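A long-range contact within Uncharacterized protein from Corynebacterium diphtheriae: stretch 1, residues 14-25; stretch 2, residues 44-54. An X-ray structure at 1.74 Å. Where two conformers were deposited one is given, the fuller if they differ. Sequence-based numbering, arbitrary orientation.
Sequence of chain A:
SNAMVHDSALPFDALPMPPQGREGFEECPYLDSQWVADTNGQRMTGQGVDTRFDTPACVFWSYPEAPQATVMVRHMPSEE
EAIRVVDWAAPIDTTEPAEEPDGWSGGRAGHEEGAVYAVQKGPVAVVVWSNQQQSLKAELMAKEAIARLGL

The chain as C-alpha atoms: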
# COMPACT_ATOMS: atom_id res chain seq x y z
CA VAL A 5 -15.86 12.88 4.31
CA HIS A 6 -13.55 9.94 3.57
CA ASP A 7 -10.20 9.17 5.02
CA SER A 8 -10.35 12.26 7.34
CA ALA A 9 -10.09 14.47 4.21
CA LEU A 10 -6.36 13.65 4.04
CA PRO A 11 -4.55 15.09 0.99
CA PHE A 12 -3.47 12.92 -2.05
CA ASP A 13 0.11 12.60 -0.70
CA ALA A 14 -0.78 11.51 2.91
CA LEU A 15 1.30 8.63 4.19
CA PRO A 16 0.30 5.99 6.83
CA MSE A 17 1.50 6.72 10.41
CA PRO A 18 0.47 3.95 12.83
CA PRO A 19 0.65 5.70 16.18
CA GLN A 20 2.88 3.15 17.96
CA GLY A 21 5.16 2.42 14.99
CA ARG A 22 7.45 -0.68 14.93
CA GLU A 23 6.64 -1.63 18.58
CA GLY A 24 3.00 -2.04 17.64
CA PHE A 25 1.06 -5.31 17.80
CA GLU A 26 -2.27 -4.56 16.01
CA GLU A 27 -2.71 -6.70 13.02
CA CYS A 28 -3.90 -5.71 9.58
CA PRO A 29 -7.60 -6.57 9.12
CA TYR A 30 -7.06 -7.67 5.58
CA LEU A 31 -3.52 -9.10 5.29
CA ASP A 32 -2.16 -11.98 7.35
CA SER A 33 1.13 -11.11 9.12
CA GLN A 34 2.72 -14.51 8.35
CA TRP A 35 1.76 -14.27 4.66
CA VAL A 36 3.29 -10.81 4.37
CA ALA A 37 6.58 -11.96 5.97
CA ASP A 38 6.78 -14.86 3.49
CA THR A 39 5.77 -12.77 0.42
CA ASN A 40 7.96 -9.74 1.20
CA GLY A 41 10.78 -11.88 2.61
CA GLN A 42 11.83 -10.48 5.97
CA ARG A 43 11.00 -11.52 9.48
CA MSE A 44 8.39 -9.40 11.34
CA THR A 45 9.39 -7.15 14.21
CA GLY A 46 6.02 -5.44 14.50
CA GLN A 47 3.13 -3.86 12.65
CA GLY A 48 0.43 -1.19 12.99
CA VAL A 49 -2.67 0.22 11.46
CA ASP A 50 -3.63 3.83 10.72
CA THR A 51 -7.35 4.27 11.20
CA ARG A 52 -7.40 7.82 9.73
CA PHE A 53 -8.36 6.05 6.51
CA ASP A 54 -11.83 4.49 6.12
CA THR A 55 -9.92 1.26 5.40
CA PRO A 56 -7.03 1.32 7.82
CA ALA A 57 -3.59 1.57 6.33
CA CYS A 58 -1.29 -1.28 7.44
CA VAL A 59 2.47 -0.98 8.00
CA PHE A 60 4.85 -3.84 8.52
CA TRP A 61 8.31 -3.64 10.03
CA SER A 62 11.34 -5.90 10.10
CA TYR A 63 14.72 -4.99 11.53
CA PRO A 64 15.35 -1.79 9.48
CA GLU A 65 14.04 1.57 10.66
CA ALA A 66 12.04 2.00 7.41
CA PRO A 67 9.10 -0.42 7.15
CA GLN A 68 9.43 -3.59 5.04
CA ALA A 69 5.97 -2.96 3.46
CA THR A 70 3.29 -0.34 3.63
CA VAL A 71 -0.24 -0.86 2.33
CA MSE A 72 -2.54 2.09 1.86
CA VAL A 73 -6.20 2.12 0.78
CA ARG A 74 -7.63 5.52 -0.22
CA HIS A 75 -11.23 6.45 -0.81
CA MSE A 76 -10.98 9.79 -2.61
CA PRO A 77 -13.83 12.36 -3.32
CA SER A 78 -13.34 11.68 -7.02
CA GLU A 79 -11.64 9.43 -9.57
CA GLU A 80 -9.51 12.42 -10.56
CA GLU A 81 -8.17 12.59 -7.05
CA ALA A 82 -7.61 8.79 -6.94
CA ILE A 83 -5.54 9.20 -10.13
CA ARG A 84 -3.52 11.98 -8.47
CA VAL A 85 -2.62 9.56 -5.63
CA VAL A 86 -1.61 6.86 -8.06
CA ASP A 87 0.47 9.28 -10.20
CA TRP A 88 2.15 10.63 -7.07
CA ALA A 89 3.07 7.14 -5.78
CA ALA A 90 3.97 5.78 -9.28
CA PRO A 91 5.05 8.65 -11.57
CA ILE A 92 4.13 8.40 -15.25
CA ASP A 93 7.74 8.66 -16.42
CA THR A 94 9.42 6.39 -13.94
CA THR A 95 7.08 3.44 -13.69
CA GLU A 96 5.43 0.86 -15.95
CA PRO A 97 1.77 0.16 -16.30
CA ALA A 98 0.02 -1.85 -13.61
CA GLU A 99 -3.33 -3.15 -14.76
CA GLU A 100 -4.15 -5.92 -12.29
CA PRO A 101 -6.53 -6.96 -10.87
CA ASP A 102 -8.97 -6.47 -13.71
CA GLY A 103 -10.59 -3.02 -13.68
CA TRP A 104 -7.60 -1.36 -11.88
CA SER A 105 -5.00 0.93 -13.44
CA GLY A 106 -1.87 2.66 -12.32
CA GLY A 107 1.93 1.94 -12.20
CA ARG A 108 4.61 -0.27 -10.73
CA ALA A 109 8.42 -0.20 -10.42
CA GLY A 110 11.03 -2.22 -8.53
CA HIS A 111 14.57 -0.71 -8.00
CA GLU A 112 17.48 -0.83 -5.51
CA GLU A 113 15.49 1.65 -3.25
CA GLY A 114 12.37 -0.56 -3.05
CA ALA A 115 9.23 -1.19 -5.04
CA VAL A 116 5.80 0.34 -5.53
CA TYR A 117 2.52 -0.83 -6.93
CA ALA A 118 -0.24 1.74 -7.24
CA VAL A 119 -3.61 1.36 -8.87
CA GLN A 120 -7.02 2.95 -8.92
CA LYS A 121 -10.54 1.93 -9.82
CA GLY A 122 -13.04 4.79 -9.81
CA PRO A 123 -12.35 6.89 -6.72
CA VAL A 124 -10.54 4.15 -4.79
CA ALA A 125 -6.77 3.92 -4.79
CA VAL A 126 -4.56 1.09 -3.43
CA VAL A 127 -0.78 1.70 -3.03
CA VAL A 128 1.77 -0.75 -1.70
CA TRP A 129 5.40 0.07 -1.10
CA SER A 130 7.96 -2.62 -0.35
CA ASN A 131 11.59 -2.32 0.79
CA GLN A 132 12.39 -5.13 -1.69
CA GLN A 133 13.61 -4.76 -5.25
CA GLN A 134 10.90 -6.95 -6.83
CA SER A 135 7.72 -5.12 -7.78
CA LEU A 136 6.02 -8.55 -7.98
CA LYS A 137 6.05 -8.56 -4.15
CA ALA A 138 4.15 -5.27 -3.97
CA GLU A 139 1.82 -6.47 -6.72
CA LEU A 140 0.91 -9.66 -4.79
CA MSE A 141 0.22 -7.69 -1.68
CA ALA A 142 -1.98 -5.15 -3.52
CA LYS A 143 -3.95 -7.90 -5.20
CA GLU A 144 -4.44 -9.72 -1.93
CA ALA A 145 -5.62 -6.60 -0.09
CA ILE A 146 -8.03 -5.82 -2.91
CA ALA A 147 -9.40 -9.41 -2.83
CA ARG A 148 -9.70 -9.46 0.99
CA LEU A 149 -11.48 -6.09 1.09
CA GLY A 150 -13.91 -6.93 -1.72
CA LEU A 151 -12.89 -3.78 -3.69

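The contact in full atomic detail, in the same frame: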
# COMPACT_ATOMS: atom_id res chain seq x y z
N ALA A 14 -0.83 12.00 1.52
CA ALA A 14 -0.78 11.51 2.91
C ALA A 14 -0.13 10.12 2.97
O ALA A 14 -0.39 9.23 2.10
CB ALA A 14 -2.16 11.44 3.57
N LEU A 15 0.67 9.92 4.03
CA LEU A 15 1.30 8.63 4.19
C LEU A 15 0.81 8.01 5.51
O LEU A 15 0.58 8.73 6.46
CB LEU A 15 2.81 8.75 4.23
CG LEU A 15 3.47 9.14 2.91
CD1 LEU A 15 4.94 9.48 3.12
CD2 LEU A 15 3.34 7.97 1.95
N PRO A 16 0.71 6.68 5.58
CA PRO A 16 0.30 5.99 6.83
C PRO A 16 1.23 6.31 8.01
O PRO A 16 2.44 6.35 7.82
CB PRO A 16 0.43 4.55 6.48
CG PRO A 16 0.32 4.51 4.98
CD PRO A 16 0.99 5.72 4.51
N MSE A 17 0.68 6.44 9.20
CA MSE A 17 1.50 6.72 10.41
C MSE A 17 0.87 5.99 11.61
O MSE A 17 0.17 6.59 12.43
CB MSE A 17 1.62 8.24 10.68
CG MSE A 17 2.13 9.11 9.52
SE MSE A 17 2.14 11.05 9.99
CE MSE A 17 3.78 10.91 11.08
N PRO A 18 1.08 4.69 11.70
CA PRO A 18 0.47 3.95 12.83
C PRO A 18 1.05 4.49 14.13
O PRO A 18 2.25 4.70 14.22
CB PRO A 18 0.91 2.48 12.59
CG PRO A 18 1.18 2.42 11.14
CD PRO A 18 1.80 3.77 10.80
N PRO A 19 0.18 4.81 15.11
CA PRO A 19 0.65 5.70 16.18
C PRO A 19 1.74 5.11 17.07
O PRO A 19 2.55 5.88 17.60
CB PRO A 19 -0.64 6.04 16.95
CG PRO A 19 -1.60 4.97 16.58
CD PRO A 19 -1.23 4.47 15.22
N GLN A 20 1.82 3.78 17.18
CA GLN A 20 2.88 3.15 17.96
C GLN A 20 4.05 2.60 17.14
O GLN A 20 4.91 1.99 17.69
CB GLN A 20 2.31 2.00 18.82
CG GLN A 20 1.62 2.44 20.10
CD GLN A 20 0.24 3.03 19.91
OE1 GLN A 20 -0.72 2.32 19.60
NE2 GLN A 20 0.12 4.34 20.16
N GLY A 21 4.06 2.82 15.82
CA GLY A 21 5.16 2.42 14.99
C GLY A 21 5.54 0.94 15.09
O GLY A 21 4.72 0.10 15.28
N ARG A 22 6.82 0.66 14.92
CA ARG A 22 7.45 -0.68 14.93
C ARG A 22 7.25 -1.54 16.20
O ARG A 22 7.41 -2.74 16.15
CB ARG A 22 8.96 -0.43 14.73
CG ARG A 22 9.88 -1.44 15.36
CD ARG A 22 11.24 -0.82 15.63
NE ARG A 22 12.18 -1.76 15.05
CZ ARG A 22 12.42 -1.83 13.76
NH1 ARG A 22 13.24 -2.76 13.34
NH2 ARG A 22 11.87 -0.95 12.90
N GLU A 23 6.96 -0.91 17.33
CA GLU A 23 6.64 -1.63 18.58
C GLU A 23 5.14 -1.83 18.71
O GLU A 23 4.65 -2.06 19.80
CB GLU A 23 7.13 -0.88 19.82
CG GLU A 23 8.42 -1.43 20.39
CD GLU A 23 9.63 -0.78 19.78
OE1 GLU A 23 9.57 0.44 19.47
OE2 GLU A 23 10.65 -1.47 19.59
N GLY A 24 4.42 -1.72 17.61
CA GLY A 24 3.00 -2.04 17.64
C GLY A 24 2.72 -3.55 17.44
O GLY A 24 3.56 -4.33 16.88
N PHE A 25 1.51 -3.92 17.86
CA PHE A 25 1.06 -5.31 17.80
C PHE A 25 -0.14 -5.55 16.88
O PHE A 25 -0.42 -6.73 16.58
CB PHE A 25 0.69 -5.82 19.23
CG PHE A 25 -0.38 -5.00 19.92
CD1 PHE A 25 -0.07 -4.22 21.05
CD2 PHE A 25 -1.70 -4.98 19.45
CE1 PHE A 25 -1.06 -3.44 21.67
CE2 PHE A 25 -2.68 -4.22 20.08
CZ PHE A 25 -2.37 -3.46 21.18
N MSE A 44 9.17 -10.48 10.71
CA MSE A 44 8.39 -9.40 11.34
C MSE A 44 8.90 -9.01 12.73
O MSE A 44 9.04 -9.87 13.65
CB MSE A 44 6.90 -9.78 11.47
CG MSE A 44 5.91 -8.57 11.60
SE MSE A 44 5.66 -7.67 9.89
CE MSE A 44 4.84 -9.07 8.89
N THR A 45 9.16 -7.73 12.90
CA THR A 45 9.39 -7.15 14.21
C THR A 45 8.10 -6.61 14.81
O THR A 45 7.91 -6.66 16.01
CB THR A 45 10.38 -5.96 14.12
OG1 THR A 45 11.66 -6.47 13.76
CG2 THR A 45 10.52 -5.35 15.48
N GLY A 46 7.25 -6.03 13.99
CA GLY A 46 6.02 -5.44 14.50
C GLY A 46 5.22 -4.89 13.35
O GLY A 46 5.71 -4.90 12.19
N GLN A 47 4.03 -4.38 13.67
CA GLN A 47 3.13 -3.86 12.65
C GLN A 47 2.11 -2.95 13.27
O GLN A 47 1.90 -3.03 14.43
CB GLN A 47 2.46 -4.99 11.89
CG GLN A 47 1.41 -5.76 12.68
CD GLN A 47 1.07 -7.03 11.95
OE1 GLN A 47 1.57 -8.09 12.31
NE2 GLN A 47 0.25 -6.94 10.92
N GLY A 48 1.53 -2.06 12.47
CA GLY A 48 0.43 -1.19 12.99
C GLY A 48 -0.53 -0.80 11.89
O GLY A 48 -0.32 -1.18 10.74
N VAL A 49 -1.62 -0.19 12.30
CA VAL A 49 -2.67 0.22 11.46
C VAL A 49 -2.88 1.74 11.71
O VAL A 49 -2.66 2.26 12.83
CB VAL A 49 -4.02 -0.47 11.81
CG1 VAL A 49 -3.92 -2.00 11.67
CG2 VAL A 49 -4.41 -0.13 13.24
N ASP A 50 -3.37 2.41 10.67
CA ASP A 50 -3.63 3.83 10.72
C ASP A 50 -5.07 3.98 10.36
O ASP A 50 -5.42 3.88 9.19
CB ASP A 50 -2.66 4.57 9.77
CG ASP A 50 -2.88 6.12 9.73
OD1 ASP A 50 -3.92 6.63 10.26
OD2 ASP A 50 -1.98 6.81 9.21
N THR A 51 -5.91 4.22 11.37
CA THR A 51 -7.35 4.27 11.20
C THR A 51 -7.85 5.65 10.77
O THR A 51 -9.08 5.91 10.78
CB THR A 51 -8.05 3.91 12.51
OG1 THR A 51 -7.58 4.78 13.53
CG2 THR A 51 -7.71 2.48 12.86
N ARG A 52 -6.93 6.55 10.42
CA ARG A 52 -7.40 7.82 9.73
C ARG A 52 -8.13 7.57 8.42
O ARG A 52 -9.04 8.33 8.04
CB ARG A 52 -6.27 8.82 9.53
CG ARG A 52 -5.75 9.36 10.83
CD ARG A 52 -4.55 10.30 10.61
NE ARG A 52 -3.50 9.60 9.87
CZ ARG A 52 -2.53 10.20 9.16
NH1 ARG A 52 -2.43 11.53 9.14
NH2 ARG A 52 -1.62 9.49 8.48
N PHE A 53 -7.78 6.46 7.81
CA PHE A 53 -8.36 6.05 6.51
C PHE A 53 -9.58 5.20 6.77
O PHE A 53 -9.56 4.42 7.70
CB PHE A 53 -7.32 5.30 5.74
CG PHE A 53 -6.03 6.09 5.55
CD1 PHE A 53 -5.87 6.99 4.49
CD2 PHE A 53 -5.03 5.98 6.45
CE1 PHE A 53 -4.68 7.77 4.34
CE2 PHE A 53 -3.83 6.71 6.32
CZ PHE A 53 -3.66 7.61 5.26
N ASP A 54 -10.61 5.34 5.95
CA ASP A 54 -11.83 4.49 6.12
C ASP A 54 -11.42 3.01 6.24
O ASP A 54 -11.86 2.29 7.15
CB ASP A 54 -12.80 4.63 4.94
CG ASP A 54 -13.32 6.05 4.71
OD1 ASP A 54 -13.11 6.93 5.57
OD2 ASP A 54 -13.93 6.23 3.64
O HOH W 1 2.25 -0.10 15.22

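The contact, burying 607 Å² in total, is anchored at one end by Asp50 and Arg52. With chi1 at 179° (t), Asp50 extends its carboxylate to the first stretch, where Met17 N donates to OD2 (2.7 Å, 158° at hydrogen). Arg52, m at chi1 and chi3 and t at chi2, leaves the type I turn from Asp50 to Phe53 and runs alongside the Asp50 side chain: its NE reaches Asp50 OD1 (3.0 Å) and its NH2 forms a salt bridge with Asp50 OD2 (2.8 Å). The same NH2 makes a weak bond to Leu15 O (3.1 Å, 121°), so one guanidinium both steadies the carboxylate and touches the partner backbone. Phe53, chi1 -56° (m), turns its ring edge to Ala14, with CZ 4.4 Å from Ala14 CB; this buried methyl is small and apolar.

At the other end backbone atoms dominate. Gln47 N donates to Gly24 O (3.2 Å, 168°), and a water donates to both Gly21 O (2.5 Å) and Gln47 O (3.1 Å). Glycines permit this closeness: an ideal CB on Gly46 would lie 2.0 Å from Arg22 O, and one on Gly48 2.6 Å from Pro18 CB. Arg22, t at chi1 and chi2, starts away from strand 46-50, yet its guanidinium returns to lay one face over Thr45 CB.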